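PDB 1YGP: yeast glycogen phosphorylase from Saccharomyces cerevisiae, which belongs to the carbohydrate phosphorylase family of the GT-B clan and carries a bound pyridoxal-5'-phosphate. Local coordinates for residues V67-A72 with L153-D158; K523-S528 with K700-I705. All blocks are in the same frame, centred on the assembly; numbering follows the deposited sequence.

Interaction 1: residues V67-A72 with L153-D158; sequences VAYEAA and LDQEPD. Unlike the reference sequence in segment 67-72: Val67 (reference Ala).
Tyr69, pointing out from helix 65-94, lays its side chain against Gln155 and Glu156, two residues of the loop that follows helix 149-153. Walking along the helix from Val67, a position that differs from the reference sequence, the first two residues leave the loop alone. Tyr69 is the next residue and makes the whole contact. Its CG stands anti to the backbone N (chi1 155°), which swings the ring off the helix toward the loop. Near the root, Tyr69 CG lies 3.8 Å from Gln155 CB, an approach oblique to the ring. The Gln155 chain then bends at chi2 and runs past the tyrosine in the opposite direction, so that its NE2 can donate to the carbonyl of Asp151. Further out along the ring, Tyr69 CE1 is 3.6 Å from Glu156 CB, and the CA of Glu156 sits over one ring face. Tyrosine and glutamate side chains cross at about a right angle, with the ring and carboxylate planes 32° apart. The glutamate methylene groups do the touching, because both carboxylate oxygens are engaged by backbone amides at the start of helix 111-117: OE2 by Ala111 N and OE1 by Leu112 N. That setting would probably favour the charged form. A type I turn from Leu153 to Glu156, closed by Glu156 N to Leu153 O at 3.2 Å, presents the two loop residues side by side to the ring. Helix 65-94 thus meets helix 41-55 through Ala68 and Ala71, and the loop ahead of helix 165-179 through Tyr69, while Leu112 of helix 111-117 and Pro218 also border the ring.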
# COMPACT_ATOMS: atom_id res chain seq x y z
N VAL A 67 16.85 2.52 5.38
CA VAL A 67 16.29 2.72 6.71
C VAL A 67 16.49 4.14 7.20
O VAL A 67 15.59 4.78 7.74
CB VAL A 67 16.95 1.82 7.73
N ALA A 68 17.68 4.65 6.95
CA ALA A 68 18.06 5.98 7.35
C ALA A 68 17.16 7.01 6.69
O ALA A 68 16.68 7.92 7.35
CB ALA A 68 19.50 6.24 6.97
N TYR A 69 16.88 6.84 5.40
CA TYR A 69 16.04 7.74 4.63
C TYR A 69 14.63 7.65 5.17
O TYR A 69 14.07 8.67 5.54
CB TYR A 69 16.12 7.33 3.16
CG TYR A 69 14.92 7.74 2.37
CD1 TYR A 69 14.72 9.08 2.00
CD2 TYR A 69 13.96 6.77 2.11
CE1 TYR A 69 13.54 9.45 1.37
CE2 TYR A 69 12.78 7.14 1.49
CZ TYR A 69 12.57 8.47 1.13
OH TYR A 69 11.37 8.81 0.56
N GLU A 70 14.03 6.47 5.24
CA GLU A 70 12.71 6.30 5.84
C GLU A 70 12.63 7.05 7.19
O GLU A 70 11.72 7.85 7.40
CB GLU A 70 12.49 4.81 6.06
CG GLU A 70 11.33 4.21 5.31
CD GLU A 70 11.59 3.88 3.85
OE1 GLU A 70 12.39 2.98 3.58
OE2 GLU A 70 10.96 4.50 2.97
N ALA A 71 13.63 6.89 8.06
CA ALA A 71 13.63 7.52 9.38
C ALA A 71 13.79 9.02 9.34
O ALA A 71 13.08 9.74 10.05
CB ALA A 71 14.75 6.95 10.24
N ALA A 72 14.70 9.51 8.49
CA ALA A 72 14.98 10.92 8.35
C ALA A 72 13.74 11.56 7.76
O ALA A 72 13.28 12.53 8.35
CB ALA A 72 16.14 11.16 7.42
N LEU A 153 19.89 10.44 0.33
CA LEU A 153 19.06 11.23 -0.57
C LEU A 153 18.66 10.39 -1.77
O LEU A 153 17.50 10.33 -2.20
CB LEU A 153 19.88 12.47 -0.94
CG LEU A 153 19.39 13.86 -0.52
CD1 LEU A 153 18.94 13.81 0.89
CD2 LEU A 153 20.47 14.89 -0.67
N ASP A 154 19.62 9.61 -2.25
CA ASP A 154 19.36 8.72 -3.36
C ASP A 154 18.36 7.63 -3.12
O ASP A 154 17.95 6.96 -4.07
CB ASP A 154 20.63 8.07 -3.81
CG ASP A 154 21.04 8.71 -5.11
OD1 ASP A 154 21.74 9.72 -5.03
OD2 ASP A 154 20.63 8.21 -6.17
N GLN A 155 17.92 7.38 -1.91
CA GLN A 155 16.97 6.29 -1.72
C GLN A 155 15.57 6.70 -2.13
O GLN A 155 14.66 5.87 -2.13
CB GLN A 155 16.91 5.85 -0.26
CG GLN A 155 18.23 5.52 0.42
CD GLN A 155 18.96 4.51 -0.40
OE1 GLN A 155 18.40 3.47 -0.74
NE2 GLN A 155 20.21 4.77 -0.77
N GLU A 156 15.32 7.97 -2.45
CA GLU A 156 13.96 8.44 -2.62
C GLU A 156 13.48 8.30 -4.04
O GLU A 156 14.12 8.81 -4.95
CB GLU A 156 13.91 9.87 -2.17
CG GLU A 156 12.47 10.30 -2.07
CD GLU A 156 12.21 11.73 -1.63
OE1 GLU A 156 13.14 12.42 -1.21
OE2 GLU A 156 11.05 12.14 -1.72
N PRO A 157 12.38 7.65 -4.35
CA PRO A 157 11.81 7.64 -5.68
C PRO A 157 11.16 8.97 -5.97
O PRO A 157 10.54 9.58 -5.10
CB PRO A 157 10.86 6.48 -5.66
CG PRO A 157 10.38 6.50 -4.24
CD PRO A 157 11.66 6.74 -3.46
N ASP A 158 11.37 9.46 -7.18
CA ASP A 158 10.70 10.68 -7.62
C ASP A 158 9.19 10.41 -7.68
O ASP A 158 8.76 9.39 -8.22
CB ASP A 158 11.13 11.08 -9.03
CG ASP A 158 12.53 11.62 -9.27
OD1 ASP A 158 13.49 11.02 -8.79
OD2 ASP A 158 12.61 12.63 -9.98

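Interaction 2: residues K523-S528 with K700-I705; sequences KQANPS and KAEIII
Glu702 reaches across to Gln524 and Ala525, where the chain turns from helix 518-524 into helix 527-536. Earlier in its own segment, Lys700 O accepts from both Ile703 N and Ile704 N, and Ala701 touches pyridoxal-5'-phosphate. Then comes Glu702: its O lies 3.6 Å from Ala525 CB, and the two CB atoms are 4.1 Å apart. The small Ala525 side chain lets the backbones come close, with Ala525 CA 4.8 Å from Glu702 CA. Helix 698-704 belongs to the connection between strands 688-693 and 710-713 of a parallel sheet with the 3-2-1-4-5-6 order of a Rossmann-type fold, as expected for a GT-B protein. From CG the glutamate chain extends until OE1 is 3.5 Å from Gln524 CG, its carboxylate plane turned 75° from the amide. The other oxygen, OE2, makes a salt bridge to Arg520, one turn back on helix 518-524. Beyond Glu702, Ile704 packs on helix 562-584 and Ile705 on helix 724-730.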
# COMPACT_ATOMS: atom_id res chain seq x y z
N LYS A 523 19.66 26.51 -6.12
CA LYS A 523 20.29 26.13 -4.86
C LYS A 523 20.32 24.63 -4.66
O LYS A 523 21.31 24.11 -4.16
CB LYS A 523 19.57 26.79 -3.67
CG LYS A 523 20.34 26.55 -2.41
CD LYS A 523 19.73 27.31 -1.27
CE LYS A 523 20.47 26.97 0.02
NZ LYS A 523 21.92 27.14 -0.07
N GLN A 524 19.28 23.89 -5.03
CA GLN A 524 19.32 22.46 -4.88
C GLN A 524 20.22 21.86 -5.94
O GLN A 524 21.21 21.21 -5.60
CB GLN A 524 17.94 21.89 -5.02
CG GLN A 524 17.88 20.44 -4.58
CD GLN A 524 16.50 20.09 -4.08
OE1 GLN A 524 15.95 19.03 -4.33
NE2 GLN A 524 15.84 20.95 -3.32
N ALA A 525 19.91 22.12 -7.21
CA ALA A 525 20.66 21.55 -8.32
C ALA A 525 22.09 22.02 -8.43
O ALA A 525 22.92 21.22 -8.88
CB ALA A 525 19.97 21.87 -9.64
N ASN A 526 22.43 23.25 -8.03
CA ASN A 526 23.78 23.74 -8.20
C ASN A 526 24.30 24.51 -6.99
O ASN A 526 24.61 25.71 -7.06
CB ASN A 526 23.82 24.63 -9.44
CG ASN A 526 25.20 24.80 -10.08
OD1 ASN A 526 26.26 24.51 -9.50
ND2 ASN A 526 25.25 25.29 -11.31
N PRO A 527 24.49 23.85 -5.83
CA PRO A 527 24.99 24.46 -4.60
C PRO A 527 26.30 25.19 -4.77
O PRO A 527 26.44 26.31 -4.28
CB PRO A 527 25.09 23.31 -3.65
CG PRO A 527 25.39 22.11 -4.54
CD PRO A 527 24.40 22.40 -5.66
N SER A 528 27.26 24.60 -5.49
CA SER A 528 28.60 25.14 -5.71
C SER A 528 28.54 26.52 -6.35
O SER A 528 29.34 27.39 -6.01
CB SER A 528 29.38 24.15 -6.60
OG SER A 528 28.52 23.10 -7.08
N LYS A 700 17.37 13.44 -12.35
CA LYS A 700 18.35 13.35 -13.40
C LYS A 700 18.57 14.74 -13.98
O LYS A 700 19.70 15.18 -14.15
CB LYS A 700 17.84 12.38 -14.44
CG LYS A 700 17.75 10.97 -13.85
CD LYS A 700 18.43 10.00 -14.80
CE LYS A 700 18.24 8.58 -14.35
NZ LYS A 700 16.83 8.20 -14.30
N ALA A 701 17.50 15.52 -14.18
CA ALA A 701 17.60 16.88 -14.70
C ALA A 701 18.31 17.79 -13.69
O ALA A 701 18.96 18.75 -14.11
CB ALA A 701 16.21 17.46 -14.98
N GLU A 702 18.26 17.52 -12.39
CA GLU A 702 18.99 18.33 -11.44
C GLU A 702 20.48 18.01 -11.54
O GLU A 702 21.27 18.85 -11.11
CB GLU A 702 18.53 18.09 -10.02
CG GLU A 702 17.24 18.80 -9.60
CD GLU A 702 16.69 18.33 -8.25
OE1 GLU A 702 17.44 18.23 -7.28
OE2 GLU A 702 15.50 18.04 -8.16
N ILE A 703 20.91 16.85 -12.06
CA ILE A 703 22.33 16.56 -12.22
C ILE A 703 22.78 17.05 -13.59
O ILE A 703 23.84 17.69 -13.72
CB ILE A 703 22.58 15.03 -12.08
CG1 ILE A 703 22.18 14.56 -10.70
CG2 ILE A 703 24.06 14.72 -12.27
CD1 ILE A 703 22.80 15.30 -9.47
N ILE A 704 21.95 16.80 -14.61
CA ILE A 704 22.23 17.14 -16.00
C ILE A 704 22.24 18.64 -16.27
O ILE A 704 23.23 19.10 -16.83
CB ILE A 704 21.20 16.45 -16.92
CG1 ILE A 704 21.45 14.97 -16.86
CG2 ILE A 704 21.28 16.95 -18.36
CD1 ILE A 704 20.47 14.14 -17.68
N ILE A 705 21.23 19.43 -15.91
CA ILE A 705 21.26 20.85 -16.22
C ILE A 705 22.47 21.64 -15.68
O ILE A 705 23.11 22.28 -16.53
CB ILE A 705 19.90 21.41 -15.75
CG1 ILE A 705 18.93 20.98 -16.84
CG2 ILE A 705 19.87 22.92 -15.52
CD1 ILE A 705 17.42 21.15 -16.64

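In the fold
Helix 111-117 links the two contacts. Its first backbone amides bind the glutamate of interaction 1, and its side chains Asp113, Asn114 and Ile117 touch Gln524 of interaction 2. Asp158, at the end of the first contact's loop, also hydrogen-bonds Ser699 on helix 698-704, although the two contacts themselves do not touch; their centres are 18 Å apart. Interaction 1 is buried and sets an aromatic ring against the methylenes of polar side chains. Interaction 2, partly buried yet with its centre about 17 Å from the centre of the chain, against about 23 Å for interaction 1, brings two backbones close at an alanine, adds a carboxylate held by an outside arginine, and supplies Ala701 to the pyridoxal-5'-phosphate pocket.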